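CEL44C (PDB 2YIH) hydrolyses the beta-1,4-glucan backbone of xyloglucan and related glucans as a family 44 endo-glucanase, here represented by its catalytic module. Local coordinates at residues V159-A173 with L215-E227. The protein carries 8 engineered substitutions. Sequence-based numbering, arbitrary orientation.
Sequences VDEFVHFLVNKYGTA and LSKAVKAIDAGAE. With EDO (1,2-ethanediol), chain I.
Ile222 is the apolar knob of this contact, set into a hole formed by Asp160, Val163, His164 and Val167. Its CG2, anti to the backbone N, rests on the backbone of His164, while CG1 points the other way along helix 159-170 and meets Asp160 CB at 3.8 Å; a beta-branched chain suits the spot because its two arms spread over successive turns. Val163 CG1 lies against Ile222 CB at 3.9 Å, and its other methyl looks to Val219. Nearer the start of helix 159-170, Leu215 crosses Val159 at about a right angle, Leu215 CD1 touching Val159 CG1 at 3.7 Å.

These helices are neighbours on the outside of a TIM barrel, following its third and fourth strands, and run in the same general sense; their axes come within 9.0 Å at closest approach and are inclined by 30°. The side chains of Val163 and Ala226 also touch Tyr182 of strand 181-184, which places this side of the contact against the barrel wall.

Polar links flank this core. A water donates to both Asp160 OD2 and Ala218 O, while Asp160 OD1 accepts from Lys142 N. Asp223 joins the two loops that follow the helices: OD2 uses its syn lone pair to accept from Ala173 N at 2.7 Å, and OD1 closes an Asx turn by accepting from Gly225 N at 3.1 Å, from above the carboxylate plane. A leucine in place of this aspartate would probably leave the amides of Ala173 and Gly225 without these acceptors and remove the one hydrogen bond that ties the two loops together. Beside the carboxylate, Ala173 CB packs on Ala226 CA at 3.6 Å, a closeness suited to a single methyl.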
loop_
_atom_site.group_PDB
_atom_site.type_symbol
_atom_site.label_atom_id
_atom_site.label_comp_id
_atom_site.label_asym_id
_atom_site.label_seq_id
_atom_site.Cartn_x
_atom_site.Cartn_y
_atom_site.Cartn_z
ATOM N N VAL A 159 -19.986 -4.949 -14.316
ATOM C CA VAL A 159 -19.283 -4.643 -13.064
ATOM C C VAL A 159 -20.292 -4.260 -11.989
ATOM O O VAL A 159 -20.153 -4.682 -10.828
ATOM C CB VAL A 159 -18.225 -3.550 -13.236
ATOM C CG1 VAL A 159 -17.497 -3.339 -11.906
ATOM C CG2 VAL A 159 -17.215 -3.951 -14.303
ATOM N N ASP A 160 -21.329 -3.496 -12.342
ATOM C CA ASP A 160 -22.278 -3.100 -11.307
ATOM C C ASP A 160 -23.095 -4.280 -10.765
ATOM O O ASP A 160 -23.500 -4.275 -9.601
ATOM C CB ASP A 160 -23.142 -1.872 -11.717
ATOM C CG ASP A 160 -24.114 -2.157 -12.857
ATOM O OD1 ASP A 160 -24.027 -3.188 -13.553
ATOM O OD2 ASP A 160 -24.980 -1.278 -13.072
ATOM N N GLU A 161 -23.278 -5.307 -11.591
ATOM C CA GLU A 161 -23.887 -6.566 -11.162
ATOM C C GLU A 161 -23.022 -7.241 -10.090
ATOM O O GLU A 161 -23.523 -7.793 -9.111
ATOM C CB GLU A 161 -24.088 -7.497 -12.363
ATOM C CG GLU A 161 -24.858 -8.766 -11.988
ATOM C CD GLU A 161 -25.352 -9.507 -13.203
ATOM O OE1 GLU A 161 -24.524 -9.907 -14.030
ATOM O OE2 GLU A 161 -26.584 -9.617 -13.365
ATOM N N PHE A 162 -21.717 -7.185 -10.282
ATOM C CA PHE A 162 -20.823 -7.756 -9.305
ATOM C C PHE A 162 -20.900 -6.949 -7.993
ATOM O O PHE A 162 -20.885 -7.521 -6.887
ATOM C CB PHE A 162 -19.409 -7.734 -9.870
ATOM C CG PHE A 162 -18.367 -8.187 -8.883
ATOM C CD1 PHE A 162 -18.504 -9.421 -8.235
ATOM C CD2 PHE A 162 -17.299 -7.367 -8.573
ATOM C CE1 PHE A 162 -17.529 -9.847 -7.331
ATOM C CE2 PHE A 162 -16.324 -7.791 -7.654
ATOM C CZ PHE A 162 -16.446 -9.037 -7.071
ATOM N N VAL A 163 -20.859 -5.623 -8.101
ATOM C CA VAL A 163 -20.965 -4.812 -6.889
ATOM C C VAL A 163 -22.303 -5.065 -6.180
ATOM O O VAL A 163 -22.369 -5.213 -4.953
ATOM C CB VAL A 163 -20.726 -3.302 -7.143
ATOM C CG1 VAL A 163 -20.851 -2.498 -5.800
ATOM C CG2 VAL A 163 -19.343 -3.086 -7.751
ATOM N N HIS A 164 -23.376 -5.182 -6.954
ATOM C CA HIS A 164 -24.663 -5.539 -6.356
ATOM C C HIS A 164 -24.622 -6.882 -5.614
ATOM O O HIS A 164 -25.249 -7.027 -4.548
ATOM C CB HIS A 164 -25.765 -5.537 -7.442
ATOM C CG HIS A 164 -27.058 -6.138 -6.996
ATOM N ND1 HIS A 164 -28.072 -5.388 -6.434
ATOM C CD2 HIS A 164 -27.518 -7.409 -7.058
ATOM C CE1 HIS A 164 -29.089 -6.181 -6.139
ATOM N NE2 HIS A 164 -28.774 -7.415 -6.496
ATOM N N PHE A 165 -23.959 -7.880 -6.210
ATOM C CA PHE A 165 -23.748 -9.195 -5.609
ATOM C C PHE A 165 -23.055 -9.092 -4.240
ATOM O O PHE A 165 -23.490 -9.738 -3.283
ATOM C CB PHE A 165 -22.964 -10.097 -6.591
ATOM C CG PHE A 165 -22.502 -11.404 -6.019
ATOM C CD1 PHE A 165 -23.316 -12.541 -6.092
ATOM C CD2 PHE A 165 -21.221 -11.525 -5.460
ATOM C CE1 PHE A 165 -22.876 -13.769 -5.557
ATOM C CE2 PHE A 165 -20.761 -12.760 -4.994
ATOM C CZ PHE A 165 -21.598 -13.866 -5.016
ATOM N N LEU A 166 -21.995 -8.287 -4.164
ATOM C CA LEU A 166 -21.262 -8.081 -2.908
ATOM C C LEU A 166 -22.159 -7.394 -1.874
ATOM O O LEU A 166 -22.224 -7.825 -0.703
ATOM C CB LEU A 166 -20.013 -7.237 -3.168
ATOM C CG LEU A 166 -18.964 -7.977 -4.009
ATOM C CD1 LEU A 166 -17.781 -6.993 -4.220
ATOM C CD2 LEU A 166 -18.482 -9.257 -3.292
ATOM N N VAL A 167 -22.876 -6.360 -2.303
ATOM C CA VAL A 167 -23.725 -5.611 -1.372
ATOM C C VAL A 167 -24.871 -6.504 -0.882
ATOM O O VAL A 167 -25.301 -6.416 0.283
ATOM C CB VAL A 167 -24.240 -4.306 -2.024
ATOM C CG1 VAL A 167 -25.395 -3.647 -1.201
ATOM C CG2 VAL A 167 -23.060 -3.314 -2.221
ATOM N N ASN A 168 -25.380 -7.358 -1.766
ATOM C CA ASN A 168 -26.442 -8.285 -1.377
ATOM C C ASN A 168 -25.946 -9.236 -0.268
ATOM O O ASN A 168 -26.693 -9.575 0.670
ATOM C CB ASN A 168 -26.920 -9.081 -2.601
ATOM C CG ASN A 168 -27.892 -10.190 -2.236
ATOM O OD1 ASN A 168 -27.510 -11.350 -2.124
ATOM N ND2 ASN A 168 -29.136 -9.820 -2.006
ATOM N N LYS A 169 -24.690 -9.659 -0.361
ATOM C CA LYS A 169 -24.138 -10.591 0.613
ATOM C C LYS A 169 -23.713 -9.913 1.930
ATOM O O LYS A 169 -23.867 -10.496 3.039
ATOM C CB LYS A 169 -22.950 -11.348 -0.009
ATOM C CG LYS A 169 -22.394 -12.462 0.861
ATOM C CD LYS A 169 -21.415 -13.318 0.078
ATOM C CE LYS A 169 -20.579 -14.215 0.982
ATOM N NZ LYS A 169 -21.348 -15.370 1.543
ATOM N N TYR A 170 -23.131 -8.718 1.823
ATOM C CA TYR A 170 -22.372 -8.137 2.938
ATOM C C TYR A 170 -22.955 -6.854 3.483
ATOM O O TYR A 170 -22.478 -6.348 4.496
ATOM C CB TYR A 170 -20.947 -7.834 2.494
ATOM C CG TYR A 170 -20.153 -9.092 2.185
ATOM C CD1 TYR A 170 -19.863 -10.035 3.179
ATOM C CD2 TYR A 170 -19.660 -9.313 0.916
ATOM C CE1 TYR A 170 -19.151 -11.199 2.883
ATOM C CE2 TYR A 170 -18.910 -10.459 0.617
ATOM C CZ TYR A 170 -18.666 -11.403 1.600
ATOM O OH TYR A 170 -17.880 -12.512 1.311
ATOM N N GLY A 171 -23.917 -6.283 2.759
ATOM C CA GLY A 171 -24.360 -4.910 3.010
ATOM C C GLY A 171 -23.456 -3.875 2.363
ATOM O O GLY A 171 -22.456 -4.227 1.691
ATOM N N THR A 172 -23.772 -2.596 2.569
ATOM C CA THR A 172 -22.989 -1.535 1.934
ATOM C C THR A 172 -21.709 -1.214 2.712
ATOM O O THR A 172 -21.542 -1.614 3.875
ATOM C CB THR A 172 -23.802 -0.255 1.781
ATOM O OG1 THR A 172 -24.181 0.224 3.081
ATOM C CG2 THR A 172 -25.048 -0.508 0.950
ATOM N N ALA A 173 -20.824 -0.453 2.080
ATOM C CA ALA A 173 -19.552 -0.056 2.684
ATOM C C ALA A 173 -19.712 0.594 4.058
ATOM O O ALA A 173 -18.838 0.457 4.918
ATOM C CB ALA A 173 -18.806 0.902 1.750
ATOM N N LEU A 215 -16.621 3.962 -14.868
ATOM C CA LEU A 215 -16.641 2.830 -13.927
ATOM C C LEU A 215 -17.047 3.354 -12.533
ATOM O O LEU A 215 -17.883 2.743 -11.853
ATOM C CB LEU A 215 -15.268 2.143 -13.876
ATOM C CG LEU A 215 -15.100 1.045 -12.809
ATOM C CD1 LEU A 215 -16.209 -0.006 -12.863
ATOM C CD2 LEU A 215 -13.673 0.404 -13.034
ATOM N N SER A 216 -16.497 4.502 -12.142
ATOM C CA SER A 216 -16.770 5.044 -10.814
ATOM C C SER A 216 -18.254 5.355 -10.689
ATOM O O SER A 216 -18.882 4.986 -9.693
ATOM C CB SER A 216 -15.960 6.314 -10.533
ATOM O OG SER A 216 -16.153 6.691 -9.171
ATOM N N LYS A 217 -18.837 5.968 -11.728
ATOM C CA LYS A 217 -20.296 6.224 -11.694
ATOM C C LYS A 217 -21.096 4.958 -11.483
ATOM O O LYS A 217 -22.056 4.955 -10.703
ATOM C CB LYS A 217 -20.757 6.871 -13.000
ATOM C CG LYS A 217 -20.350 8.312 -13.055
ATOM C CD LYS A 217 -20.441 8.811 -14.495
ATOM C CE LYS A 217 -21.775 8.522 -15.131
ATOM N NZ LYS A 217 -21.844 9.254 -16.450
ATOM N N ALA A 218 -20.732 3.902 -12.203
ATOM C CA ALA A 218 -21.459 2.645 -12.080
ATOM C C ALA A 218 -21.385 2.078 -10.680
ATOM O O ALA A 218 -22.348 1.530 -10.194
ATOM C CB ALA A 218 -20.968 1.616 -13.111
ATOM N N VAL A 219 -20.209 2.148 -10.065
ATOM C CA VAL A 219 -20.037 1.642 -8.706
ATOM C C VAL A 219 -20.853 2.464 -7.695
ATOM O O VAL A 219 -21.508 1.894 -6.819
ATOM C CB VAL A 219 -18.551 1.692 -8.319
ATOM C CG1 VAL A 219 -18.355 1.294 -6.803
ATOM C CG2 VAL A 219 -17.741 0.754 -9.273
ATOM N N LYS A 220 -20.731 3.778 -7.798
ATOM C CA LYS A 220 -21.313 4.699 -6.828
ATOM C C LYS A 220 -22.832 4.617 -6.934
ATOM O O LYS A 220 -23.561 4.921 -5.972
ATOM C CB LYS A 220 -20.822 6.129 -7.089
ATOM C CG LYS A 220 -19.360 6.368 -6.760
ATOM C CD LYS A 220 -19.112 6.283 -5.288
ATOM C CE LYS A 220 -17.717 6.875 -4.973
ATOM N NZ LYS A 220 -17.578 7.250 -3.529
ATOM N N ALA A 221 -23.339 4.194 -8.101
ATOM C CA ALA A 221 -24.802 3.994 -8.242
ATOM C C ALA A 221 -25.318 2.808 -7.425
ATOM O O ALA A 221 -26.488 2.764 -7.013
ATOM C CB ALA A 221 -25.216 3.870 -9.735
ATOM N N ILE A 222 -24.443 1.842 -7.172
ATOM C CA ILE A 222 -24.784 0.733 -6.289
ATOM C C ILE A 222 -24.490 1.039 -4.825
ATOM O O ILE A 222 -25.270 0.674 -3.944
ATOM C CB ILE A 222 -24.092 -0.578 -6.704
ATOM C CG1 ILE A 222 -24.247 -0.829 -8.212
ATOM C CG2 ILE A 222 -24.651 -1.742 -5.907
ATOM C CD1 ILE A 222 -25.720 -0.884 -8.704
ATOM N N ASP A 223 -23.330 1.653 -4.560
ATOM C CA ASP A 223 -22.906 1.909 -3.182
ATOM C C ASP A 223 -22.183 3.240 -3.121
ATOM O O ASP A 223 -20.973 3.321 -3.361
ATOM C CB ASP A 223 -22.030 0.755 -2.666
ATOM C CG ASP A 223 -21.714 0.870 -1.167
ATOM O OD1 ASP A 223 -22.055 1.906 -0.548
ATOM O OD2 ASP A 223 -21.133 -0.089 -0.614
ATOM N N ALA A 224 -22.922 4.282 -2.742
ATOM C CA ALA A 224 -22.384 5.640 -2.723
ATOM C C ALA A 224 -21.301 5.811 -1.650
ATOM O O ALA A 224 -20.450 6.706 -1.736
ATOM C CB ALA A 224 -23.539 6.664 -2.480
ATOM N N GLY A 225 -21.331 4.944 -0.646
ATOM C CA GLY A 225 -20.388 5.078 0.460
ATOM C C GLY A 225 -19.071 4.357 0.209
ATOM O O GLY A 225 -18.124 4.507 0.981
ATOM N N ALA A 226 -19.013 3.539 -0.838
ATOM C CA ALA A 226 -17.746 2.807 -1.132
ATOM C C ALA A 226 -16.700 3.813 -1.571
ATOM O O ALA A 226 -17.020 4.732 -2.324
ATOM C CB ALA A 226 -17.973 1.785 -2.243
ATOM N N GLU A 227 -15.443 3.596 -1.181
ATOM C CA GLU A 227 -14.345 4.485 -1.554
ATOM C C GLU A 227 -13.715 3.999 -2.839
ATOM O O GLU A 227 -13.327 2.840 -2.935
ATOM C CB GLU A 227 -13.303 4.496 -0.451
ATOM C CG GLU A 227 -13.875 5.108 0.849
ATOM C CD GLU A 227 -12.837 5.196 1.947
ATOM O OE1 GLU A 227 -12.198 4.184 2.237
ATOM O OE2 GLU A 227 -12.548 6.335 2.405
HETATM C C1 EDO I . -26.457 2.634 -0.283
HETATM O O1 EDO I . -25.130 3.021 0.111
HETATM C C2 EDO I . -26.602 2.692 -1.799
HETATM O O2 EDO I . -25.952 3.850 -2.356
HETATM O O HOH W 1 -24.720 1.134 -11.693
#